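Long-range contacts in catechol 2,3-dioxygenase (Pseudomonas sp. KL28, PDB 3HPY), which probably catalyses the iron-dependent opening of the catechol ring by molecular oxygen, cleaving next to the two hydroxyls to give 2-hydroxy-6-oxohexa-2,4-dienoate: residues L7-A12 against D67-K72; Q151-L156 against K199-A204; V250-T255 against G271-Y276. All coordinates share one frame; numbering follows the deposited sequence.

Contact 1 (L7-A12 against D67-K72)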
loop_
_atom_site.group_PDB
_atom_site.type_symbol
_atom_site.label_atom_id
_atom_site.label_comp_id
_atom_site.label_asym_id
_atom_site.label_seq_id
_atom_site.Cartn_x
_atom_site.Cartn_y
_atom_site.Cartn_z
ATOM N N LEU C 7 -18.959 -17.076 -17.891
ATOM C CA LEU C 7 -18.756 -16.210 -16.742
ATOM C C LEU C 7 -17.318 -15.907 -16.361
ATOM O O LEU C 7 -16.936 -14.745 -16.227
ATOM C CB LEU C 7 -19.459 -16.810 -15.518
ATOM C CG LEU C 7 -20.964 -17.072 -15.602
ATOM C CD1 LEU C 7 -21.459 -17.649 -14.285
ATOM C CD2 LEU C 7 -21.693 -15.777 -15.930
ATOM N N ARG C 8 -16.520 -16.955 -16.202
ATOM C CA ARG C 8 -15.145 -16.784 -15.750
ATOM C C ARG C 8 -14.281 -18.019 -16.007
ATOM O O ARG C 8 -14.787 -19.081 -16.372
ATOM C CB ARG C 8 -15.170 -16.521 -14.231
ATOM C CG ARG C 8 -16.169 -17.438 -13.444
ATOM C CD ARG C 8 -15.674 -17.764 -12.014
ATOM N NE ARG C 8 -16.387 -18.809 -11.254
ATOM C CZ ARG C 8 -17.705 -18.859 -11.032
ATOM N NH1 ARG C 8 -18.516 -17.933 -11.521
ATOM N NH2 ARG C 8 -18.215 -19.813 -10.260
ATOM N N PRO C 9 -12.951 -17.874 -15.862
ATOM C CA PRO C 9 -12.072 -19.031 -16.065
ATOM C C PRO C 9 -12.454 -19.976 -14.928
ATOM O O PRO C 9 -12.535 -19.540 -13.773
ATOM C CB PRO C 9 -10.683 -18.449 -15.857
ATOM C CG PRO C 9 -10.815 -17.048 -16.359
ATOM C CD PRO C 9 -12.196 -16.608 -15.918
ATOM N N GLY C 10 -12.702 -21.250 -15.238
ATOM C CA GLY C 10 -13.097 -22.194 -14.204
ATOM C C GLY C 10 -11.977 -23.056 -13.645
ATOM O O GLY C 10 -11.934 -23.317 -12.445
ATOM N N HIS C 11 -11.066 -23.497 -14.506
ATOM C CA HIS C 11 -9.972 -24.333 -14.045
ATOM C C HIS C 11 -8.866 -24.517 -15.081
ATOM O O HIS C 11 -9.090 -24.366 -16.286
ATOM C CB HIS C 11 -10.531 -25.701 -13.613
ATOM C CG HIS C 11 -11.238 -26.446 -14.705
ATOM N ND1 HIS C 11 -12.315 -27.274 -14.465
ATOM C CD2 HIS C 11 -11.003 -26.516 -16.037
ATOM C CE1 HIS C 11 -12.710 -27.820 -15.602
ATOM N NE2 HIS C 11 -11.931 -27.376 -16.570
ATOM N N ALA C 12 -7.666 -24.829 -14.604
ATOM C CA ALA C 12 -6.535 -25.063 -15.491
ATOM C C ALA C 12 -5.908 -26.416 -15.158
ATOM O O ALA C 12 -5.439 -26.622 -14.042
ATOM C CB ALA C 12 -5.499 -23.959 -15.326
ATOM N N ASP C 67 -2.888 -29.201 -20.057
ATOM C CA ASP C 67 -3.711 -30.178 -20.761
ATOM C C ASP C 67 -4.906 -29.428 -21.337
ATOM O O ASP C 67 -5.198 -29.513 -22.528
ATOM C CB ASP C 67 -4.206 -31.280 -19.816
ATOM C CG ASP C 67 -3.075 -32.136 -19.267
ATOM O OD1 ASP C 67 -2.093 -32.367 -20.005
ATOM O OD2 ASP C 67 -3.174 -32.592 -18.102
ATOM N N PHE C 68 -5.585 -28.670 -20.484
ATOM C CA PHE C 68 -6.750 -27.919 -20.923
ATOM C C PHE C 68 -7.113 -26.780 -19.974
ATOM O O PHE C 68 -6.674 -26.746 -18.824
ATOM C CB PHE C 68 -7.938 -28.874 -21.096
ATOM C CG PHE C 68 -8.264 -29.668 -19.871
ATOM C CD1 PHE C 68 -9.091 -29.139 -18.881
ATOM C CD2 PHE C 68 -7.753 -30.955 -19.708
ATOM C CE1 PHE C 68 -9.409 -29.880 -17.742
ATOM C CE2 PHE C 68 -8.063 -31.709 -18.571
ATOM C CZ PHE C 68 -8.897 -31.168 -17.583
ATOM N N PHE C 69 -7.913 -25.848 -20.478
ATOM C CA PHE C 69 -8.347 -24.687 -19.712
ATOM C C PHE C 69 -9.862 -24.557 -19.838
ATOM O O PHE C 69 -10.385 -24.423 -20.942
ATOM C CB PHE C 69 -7.665 -23.435 -20.261
ATOM C CG PHE C 69 -7.808 -22.227 -19.380
ATOM C CD1 PHE C 69 -8.612 -21.164 -19.763
ATOM C CD2 PHE C 69 -7.123 -22.153 -18.169
ATOM C CE1 PHE C 69 -8.736 -20.037 -18.955
ATOM C CE2 PHE C 69 -7.240 -21.034 -17.358
ATOM C CZ PHE C 69 -8.050 -19.973 -17.753
ATOM N N GLY C 70 -10.560 -24.582 -18.709
ATOM C CA GLY C 70 -12.008 -24.494 -18.748
ATOM C C GLY C 70 -12.642 -23.203 -18.259
ATOM O O GLY C 70 -12.052 -22.464 -17.477
ATOM N N PHE C 71 -13.862 -22.956 -18.727
ATOM C CA PHE C 71 -14.626 -21.765 -18.362
ATOM C C PHE C 71 -16.007 -22.160 -17.844
ATOM O O PHE C 71 -16.723 -22.924 -18.495
ATOM C CB PHE C 71 -14.831 -20.876 -19.584
ATOM C CG PHE C 71 -13.596 -20.170 -20.053
ATOM C CD1 PHE C 71 -13.228 -18.958 -19.491
ATOM C CD2 PHE C 71 -12.835 -20.682 -21.106
ATOM C CE1 PHE C 71 -12.135 -18.260 -19.970
ATOM C CE2 PHE C 71 -11.729 -19.982 -21.593
ATOM C CZ PHE C 71 -11.383 -18.773 -21.025
ATOM N N LYS C 72 -16.398 -21.631 -16.688
ATOM C CA LYS C 72 -17.725 -21.943 -16.174
ATOM C C LYS C 72 -18.718 -21.037 -16.890
ATOM O O LYS C 72 -18.411 -19.870 -17.141
ATOM C CB LYS C 72 -17.806 -21.711 -14.666
ATOM C CG LYS C 72 -19.178 -22.039 -14.106
ATOM C CD LYS C 72 -19.197 -22.145 -12.602
ATOM C CE LYS C 72 -20.605 -22.427 -12.113
ATOM N NZ LYS C 72 -20.615 -22.738 -10.655
#

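Contact 2 (Q151-L156 against K199-A204). With FE (Fe (III) ion), chain I; MCT (4-methylcatechol), chain J.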
loop_
_atom_site.group_PDB
_atom_site.type_symbol
_atom_site.label_atom_id
_atom_site.label_comp_id
_atom_site.label_asym_id
_atom_site.label_seq_id
_atom_site.Cartn_x
_atom_site.Cartn_y
_atom_site.Cartn_z
ATOM N N GLN C 151 -8.102 -15.587 -6.794
ATOM C CA GLN C 151 -8.824 -16.285 -7.857
ATOM C C GLN C 151 -7.923 -16.613 -9.040
ATOM O O GLN C 151 -6.860 -16.018 -9.203
ATOM C CB GLN C 151 -10.010 -15.449 -8.376
ATOM C CG GLN C 151 -9.640 -14.092 -8.971
ATOM C CD GLN C 151 -10.807 -13.403 -9.677
ATOM O OE1 GLN C 151 -11.956 -13.474 -9.229
ATOM N NE2 GLN C 151 -10.510 -12.709 -10.769
ATOM N N LEU C 152 -8.351 -17.582 -9.850
ATOM C CA LEU C 152 -7.635 -17.936 -11.071
ATOM C C LEU C 152 -8.120 -16.798 -11.973
ATOM O O LEU C 152 -9.282 -16.774 -12.372
ATOM C CB LEU C 152 -8.119 -19.295 -11.605
ATOM C CG LEU C 152 -7.693 -19.697 -13.024
ATOM C CD1 LEU C 152 -6.199 -20.003 -13.026
ATOM C CD2 LEU C 152 -8.490 -20.915 -13.507
ATOM N N ASP C 153 -7.246 -15.838 -12.262
ATOM C CA ASP C 153 -7.635 -14.680 -13.069
ATOM C C ASP C 153 -7.733 -14.942 -14.564
ATOM O O ASP C 153 -8.653 -14.464 -15.225
ATOM C CB ASP C 153 -6.653 -13.529 -12.855
ATOM C CG ASP C 153 -7.249 -12.197 -13.217
ATOM O OD1 ASP C 153 -8.111 -11.719 -12.440
ATOM O OD2 ASP C 153 -6.874 -11.639 -14.275
ATOM N N HIS C 154 -6.762 -15.684 -15.084
ATOM C CA HIS C 154 -6.705 -15.997 -16.500
ATOM C C HIS C 154 -5.469 -16.828 -16.786
ATOM O O HIS C 154 -4.830 -17.358 -15.879
ATOM C CB HIS C 154 -6.600 -14.716 -17.321
ATOM C CG HIS C 154 -5.377 -13.908 -17.024
ATOM N ND1 HIS C 154 -5.295 -13.047 -15.949
ATOM C CD2 HIS C 154 -4.188 -13.813 -17.670
ATOM C CE1 HIS C 154 -4.115 -12.453 -15.950
ATOM N NE2 HIS C 154 -3.424 -12.900 -16.982
ATOM N N CYS C 155 -5.145 -16.930 -18.073
ATOM C CA CYS C 155 -3.964 -17.647 -18.522
ATOM C C CYS C 155 -3.612 -17.040 -19.866
ATOM O O CYS C 155 -4.447 -16.388 -20.501
ATOM C CB CYS C 155 -4.231 -19.151 -18.667
ATOM S SG CYS C 155 -5.216 -19.634 -20.115
ATOM N N LEU C 156 -2.368 -17.221 -20.287
ATOM C CA LEU C 156 -1.928 -16.686 -21.562
ATOM C C LEU C 156 -1.394 -17.861 -22.363
ATOM O O LEU C 156 -0.461 -18.538 -21.936
ATOM C CB LEU C 156 -0.838 -15.635 -21.341
ATOM C CG LEU C 156 -0.427 -14.732 -22.508
ATOM C CD1 LEU C 156 0.481 -13.622 -21.996
ATOM C CD2 LEU C 156 0.292 -15.538 -23.566
ATOM N N LYS C 199 -13.597 -7.469 -16.510
ATOM C CA LYS C 199 -12.205 -7.580 -16.076
ATOM C C LYS C 199 -11.364 -7.211 -17.308
ATOM O O LYS C 199 -11.840 -7.324 -18.441
ATOM C CB LYS C 199 -11.873 -9.020 -15.651
ATOM C CG LYS C 199 -12.555 -9.506 -14.382
ATOM C CD LYS C 199 -12.469 -11.022 -14.223
ATOM C CE LYS C 199 -11.031 -11.517 -14.217
ATOM N NZ LYS C 199 -10.935 -12.995 -14.278
ATOM N N VAL C 200 -10.127 -6.765 -17.096
ATOM C CA VAL C 200 -9.242 -6.406 -18.207
ATOM C C VAL C 200 -9.087 -7.579 -19.176
ATOM O O VAL C 200 -8.906 -7.380 -20.374
ATOM C CB VAL C 200 -7.851 -5.958 -17.707
ATOM C CG1 VAL C 200 -7.854 -4.468 -17.449
ATOM C CG2 VAL C 200 -7.480 -6.713 -16.438
ATOM N N HIS C 201 -9.141 -8.800 -18.651
ATOM C CA HIS C 201 -9.094 -10.004 -19.482
ATOM C C HIS C 201 -9.255 -11.297 -18.695
ATOM O O HIS C 201 -8.795 -11.427 -17.554
ATOM C CB HIS C 201 -7.806 -10.072 -20.300
ATOM C CG HIS C 201 -6.580 -10.301 -19.477
ATOM N ND1 HIS C 201 -6.359 -9.651 -18.283
ATOM C CD2 HIS C 201 -5.487 -11.069 -19.698
ATOM C CE1 HIS C 201 -5.181 -10.006 -17.803
ATOM N NE2 HIS C 201 -4.630 -10.865 -18.643
ATOM N N ASP C 202 -9.926 -12.255 -19.315
ATOM C CA ASP C 202 -10.128 -13.552 -18.699
ATOM C C ASP C 202 -9.168 -14.539 -19.348
ATOM O O ASP C 202 -8.890 -15.608 -18.801
ATOM C CB ASP C 202 -11.581 -13.986 -18.881
ATOM C CG ASP C 202 -12.532 -13.177 -18.010
ATOM O OD1 ASP C 202 -12.669 -13.503 -16.812
ATOM O OD2 ASP C 202 -13.113 -12.197 -18.526
ATOM N N ILE C 203 -8.644 -14.157 -20.510
ATOM C CA ILE C 203 -7.710 -14.999 -21.242
ATOM C C ILE C 203 -7.008 -14.185 -22.327
ATOM O O ILE C 203 -7.562 -13.202 -22.837
ATOM C CB ILE C 203 -8.446 -16.212 -21.879
ATOM C CG1 ILE C 203 -7.432 -17.243 -22.385
ATOM C CG2 ILE C 203 -9.346 -15.739 -23.014
ATOM C CD1 ILE C 203 -8.059 -18.599 -22.730
ATOM N N ALA C 204 -5.781 -14.579 -22.667
ATOM C CA ALA C 204 -5.023 -13.879 -23.705
ATOM C C ALA C 204 -4.254 -14.878 -24.554
ATOM O O ALA C 204 -3.969 -15.986 -24.106
ATOM C CB ALA C 204 -4.057 -12.869 -23.085
HETATM FE FE FE I . -1.061 -12.681 -17.158
HETATM C C1 MCT J . 0.592 -9.067 -20.264
HETATM C C2 MCT J . 0.767 -10.410 -19.894
HETATM C C3 MCT J . -0.024 -10.947 -18.852
HETATM O O3 MCT J . 0.143 -12.223 -18.494
HETATM C C4 MCT J . -0.994 -10.149 -18.186
HETATM O O4 MCT J . -1.745 -10.688 -17.185
HETATM C C5 MCT J . -1.171 -8.790 -18.564
HETATM C C6 MCT J . -0.372 -8.259 -19.608
HETATM C C MCT J . 1.428 -8.487 -21.360
HETATM O O HOH W 1 -7.895 -9.652 -15.690
#

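Contact 3 (V250-T255 against G271-Y276). With MCT (4-methylcatechol), chain J.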
loop_
_atom_site.group_PDB
_atom_site.type_symbol
_atom_site.label_atom_id
_atom_site.label_comp_id
_atom_site.label_asym_id
_atom_site.label_seq_id
_atom_site.Cartn_x
_atom_site.Cartn_y
_atom_site.Cartn_z
ATOM N N VAL C 250 0.140 -2.901 -20.830
ATOM C CA VAL C 250 -0.980 -3.709 -21.239
ATOM C C VAL C 250 -1.673 -3.949 -19.919
ATOM O O VAL C 250 -1.039 -4.414 -18.973
ATOM C CB VAL C 250 -0.442 -5.036 -21.762
ATOM C CG1 VAL C 250 -1.557 -6.023 -22.015
ATOM C CG2 VAL C 250 0.381 -4.775 -22.993
ATOM N N THR C 251 -2.946 -3.578 -19.846
ATOM C CA THR C 251 -3.754 -3.771 -18.652
ATOM C C THR C 251 -3.360 -2.982 -17.402
ATOM O O THR C 251 -4.135 -2.934 -16.450
ATOM C CB THR C 251 -3.841 -5.282 -18.304
ATOM O OG1 THR C 251 -2.644 -5.715 -17.645
ATOM C CG2 THR C 251 -4.012 -6.091 -19.592
ATOM N N ARG C 252 -2.187 -2.355 -17.390
ATOM C CA ARG C 252 -1.774 -1.584 -16.213
ATOM C C ARG C 252 -1.664 -2.515 -14.987
ATOM O O ARG C 252 -1.497 -2.052 -13.861
ATOM C CB ARG C 252 -2.810 -0.485 -15.884
ATOM C CG ARG C 252 -3.312 0.453 -17.022
ATOM C CD ARG C 252 -4.432 1.365 -16.443
ATOM N NE ARG C 252 -4.960 2.436 -17.301
ATOM C CZ ARG C 252 -5.918 3.284 -16.917
ATOM N NH1 ARG C 252 -6.446 3.180 -15.697
ATOM N NH2 ARG C 252 -6.345 4.241 -17.738
ATOM N N GLY C 253 -1.769 -3.821 -15.207
ATOM C CA GLY C 253 -1.702 -4.770 -14.103
ATOM C C GLY C 253 -0.319 -5.062 -13.543
ATOM O O GLY C 253 0.573 -5.515 -14.264
ATOM N N CYS C 254 -0.137 -4.811 -12.249
ATOM C CA CYS C 254 1.143 -5.061 -11.597
ATOM C C CYS C 254 1.318 -6.555 -11.489
ATOM O O CYS C 254 0.342 -7.280 -11.265
ATOM C CB CYS C 254 1.158 -4.432 -10.218
ATOM S SG CYS C 254 0.857 -2.691 -10.309
ATOM N N THR C 255 2.551 -7.032 -11.617
ATOM C CA THR C 255 2.738 -8.469 -11.588
ATOM C C THR C 255 4.154 -8.951 -11.347
ATOM O O THR C 255 5.100 -8.172 -11.255
ATOM C CB THR C 255 2.303 -9.052 -12.936
ATOM O OG1 THR C 255 2.382 -10.481 -12.909
ATOM C CG2 THR C 255 3.234 -8.540 -14.026
ATOM N N GLY C 271 -4.776 -5.325 -10.011
ATOM C CA GLY C 271 -4.968 -4.048 -10.680
ATOM C C GLY C 271 -5.524 -4.123 -12.094
ATOM O O GLY C 271 -5.946 -5.181 -12.563
ATOM N N GLY C 272 -5.516 -2.985 -12.774
ATOM C CA GLY C 272 -6.033 -2.927 -14.124
ATOM C C GLY C 272 -7.289 -2.096 -14.097
ATOM O O GLY C 272 -7.835 -1.841 -13.024
ATOM N N TYR C 273 -7.751 -1.665 -15.265
ATOM C CA TYR C 273 -8.953 -0.853 -15.327
ATOM C C TYR C 273 -10.201 -1.712 -15.401
ATOM O O TYR C 273 -10.144 -2.918 -15.168
ATOM C CB TYR C 273 -8.877 0.127 -16.500
ATOM C CG TYR C 273 -8.441 -0.473 -17.813
ATOM C CD1 TYR C 273 -9.380 -0.944 -18.737
ATOM C CD2 TYR C 273 -7.086 -0.581 -18.135
ATOM C CE1 TYR C 273 -8.980 -1.509 -19.945
ATOM C CE2 TYR C 273 -6.674 -1.143 -19.341
ATOM C CZ TYR C 273 -7.629 -1.606 -20.241
ATOM O OH TYR C 273 -7.238 -2.177 -21.434
ATOM N N HIS C 274 -11.325 -1.094 -15.749
ATOM C CA HIS C 274 -12.584 -1.816 -15.771
ATOM C C HIS C 274 -13.335 -1.682 -17.073
ATOM O O HIS C 274 -14.273 -0.899 -17.181
ATOM C CB HIS C 274 -13.441 -1.318 -14.610
ATOM C CG HIS C 274 -12.744 -1.394 -13.291
ATOM N ND1 HIS C 274 -12.494 -2.589 -12.653
ATOM C CD2 HIS C 274 -12.173 -0.432 -12.527
ATOM C CE1 HIS C 274 -11.799 -2.360 -11.552
ATOM N NE2 HIS C 274 -11.590 -1.060 -11.454
ATOM N N PRO C 275 -12.936 -2.459 -18.083
ATOM C CA PRO C 275 -13.626 -2.370 -19.367
ATOM C C PRO C 275 -14.988 -3.044 -19.390
ATOM O O PRO C 275 -15.259 -3.975 -18.632
ATOM C CB PRO C 275 -12.638 -3.015 -20.329
ATOM C CG PRO C 275 -11.994 -4.066 -19.483
ATOM C CD PRO C 275 -11.764 -3.353 -18.166
ATOM N N TYR C 276 -15.849 -2.545 -20.267
ATOM C CA TYR C 276 -17.182 -3.094 -20.444
ATOM C C TYR C 276 -17.299 -3.429 -21.940
ATOM O O TYR C 276 -16.522 -2.933 -22.756
ATOM C CB TYR C 276 -18.233 -2.068 -19.984
ATOM C CG TYR C 276 -18.406 -2.000 -18.464
ATOM C CD1 TYR C 276 -19.339 -2.813 -17.817
ATOM C CD2 TYR C 276 -17.573 -1.189 -17.664
ATOM C CE1 TYR C 276 -19.441 -2.841 -16.415
ATOM C CE2 TYR C 276 -17.671 -1.205 -16.250
ATOM C CZ TYR C 276 -18.607 -2.045 -15.638
ATOM O OH TYR C 276 -18.704 -2.149 -14.262
HETATM C C1 MCT J . 0.592 -9.067 -20.264
HETATM C C2 MCT J . 0.767 -10.410 -19.894
HETATM C C3 MCT J . -0.024 -10.947 -18.852
HETATM O O3 MCT J . 0.143 -12.223 -18.494
HETATM C C4 MCT J . -0.994 -10.149 -18.186
HETATM O O4 MCT J . -1.745 -10.688 -17.185
HETATM C C5 MCT J . -1.171 -8.790 -18.564
HETATM C C6 MCT J . -0.372 -8.259 -19.608
HETATM C C MCT J . 1.428 -8.487 -21.360
#

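Contact 1 (L7-A12 against D67-K72)
Gly-70 is the pivot where strand 9-12 pairs antiparallel with strand 68-72, for its carbonyl takes two donors. Gly-10 N meets Gly-70 O at 2.6 Å and His-11 N meets the same oxygen at 3.3 Å, both from above the carbonyl plane: a classic beta bulge. The return bond, Gly-70 N to His-11 O (2.8 Å), is nearly straight at 166°. At the other end Leu-7 and Arg-8 both face Lys-72, a second classic bulge: Leu-7 N gives to Lys-72 O (2.9 Å) and Lys-72 N to Arg-8 O (3.0 Å). His-11 holds CG in the crowded position between backbone N and carbonyl carbon, which swings the ring back so that CD2 comes close to Gly-70 N; Lys-124 bonds its ND1. Arg-8 and the extended Lys-72 run side by side, Lys-72 CD 3.4 Å from Arg-8 NH2, over one guanidinium face. Their charged ends are both bridged by Asp-52 and by Asp-278 of the second subunit. Pro-9 CB rests on Phe-69 CZ at 3.6 Å. Five backbone bonds thus tie the two segments across both bulges, while two carboxylates, one of the second subunit, would offset repulsion between the paired cations.

Contact 2 (Q151-L156 against K199-A204)
Lys-199 NZ is the best-held polar atom, gripped by three oxygens: a backbone carbonyl, a hydrogen-bonded salt bridge to Asp-202 and a long salt bridge to Asp-153. It gives to Asp-153 O at 2.9 Å, on a lone pair in the carbonyl plane, and to Asp-202 OD1 at 3.1 Å, from above the carboxylate; Asp-153 OD1 lies 3.6 Å from NZ. Asp-202 OD2 is held by Cys-196 N and Ser-197 OG. A bend at chi3 (58°) turns the lysine chain so that its tip meets that of Asp-153. There OD1 also accepts from Gln-151 NE2, while OD2 takes a water, which also donates to His-201 O, and His-154 ND1 at 2.7 Å. That last bond uses the anti lone pair of OD2 and fixes the rotation of the His-154 ring, whose NE2 coordinates the iron at 2.4 Å. Asp-153 is therefore a second-shell residue, whose charge would make His-154 a stronger donor to the metal. His-201 crosses His-154 obliquely, ring planes at 47°: His-201 NE2 lies over one face, 2.9 Å from His-154 NE2, with no hydrogen to share and so no hydrogen bond. It gives instead a weak hydrogen bond, His-201 NE2 to O4 of 4-methylcatechol (3.2 Å), which chelates the iron through O3 and O4. His-216 and Glu-267 complete the facial triad of two histidines and one carboxylate of extradiol dioxygenases. Ala-204 N to Cys-155 O, 3.1 Å, begins the parallel pairing of strands 151-159 and 203-207. Strand 213-220 runs antiparallel to 151-159, whereas Phe-69 of strand 65-73 packs against Cys-155 and Ile-203.

Contact 3 (V250-T255 against G271-Y276)
The turn leading into strand 254-259 forms part of the wall of the catechol pocket, and the loop that follows strand 265-270 packs against its back. Val-250 and Thr-251 face the ligand: Val-250 CG1 lies 3.5 Å from C6 of 4-methylcatechol, and Thr-251 OG1 lies 3.5 Å from C5. The threonine hydroxyl is put to use within the turn as well. Thr-251 OG1 donates to Val-250 O over a very short 2.5 Å and accepts from Gly-253 N at 3.2 Å, an ST turn, although the position of that nitrogen is less certain. Thr-251 and Arg-252 both have positive phi, which curls the chain tightly. No hydrogen bond joins the two segments. Instead the backbones approach where Thr-251 O meets Gly-272 CA at 3.0 Å in a CA-H...O contact, and there a glycine presents no side chain to hinder the carbonyl. Arg-252 is extended from CG to NE and crosses Tyr-273 at about a right angle. Arg-252 CD touches the ring edge at Tyr-273 CD2, 3.7 Å away, and CD2 in turn lies over one face of the guanidinium, the two planes 67° apart. The polar tips go to different partners: Arg-252 NH2 forms a salt bridge with Asp-49 of the second subunit, while Tyr-273 OH bonds Glu-179, whose carboxylate also accepts from Thr-251 N. Backed by the Gly-271/Gly-272 start of the next loop, this ST turn supplies Val-250 and Thr-251 to the catechol pocket in the iron-binding, glyoxalase-like half of the extradiol dioxygenase.

How the contacts relate
The three contacts follow one another along the chain. Contact 1 belongs to the N-terminal eight-stranded sheet, in the VOC range; contacts 2 and 3 reach the second sheet, which carries the iron. The centres of contacts 1 and 2 are 10 Å apart, and Pro-9, Phe-69 and Phe-71 press on Asp-202, Cys-155 and Ile-203, so the first sheet backs the metal-bearing strand. Contact 3 lies 11 Å beyond contact 2, centre to centre, with Val-200 wedged against Gly-272, Tyr-273 and Pro-275, and both line the 4-methylcatechol. Contacts 1 and 3, 20 Å apart between centres, do not touch, yet all three reach the second subunit, so the interface runs along residues of all three contacts.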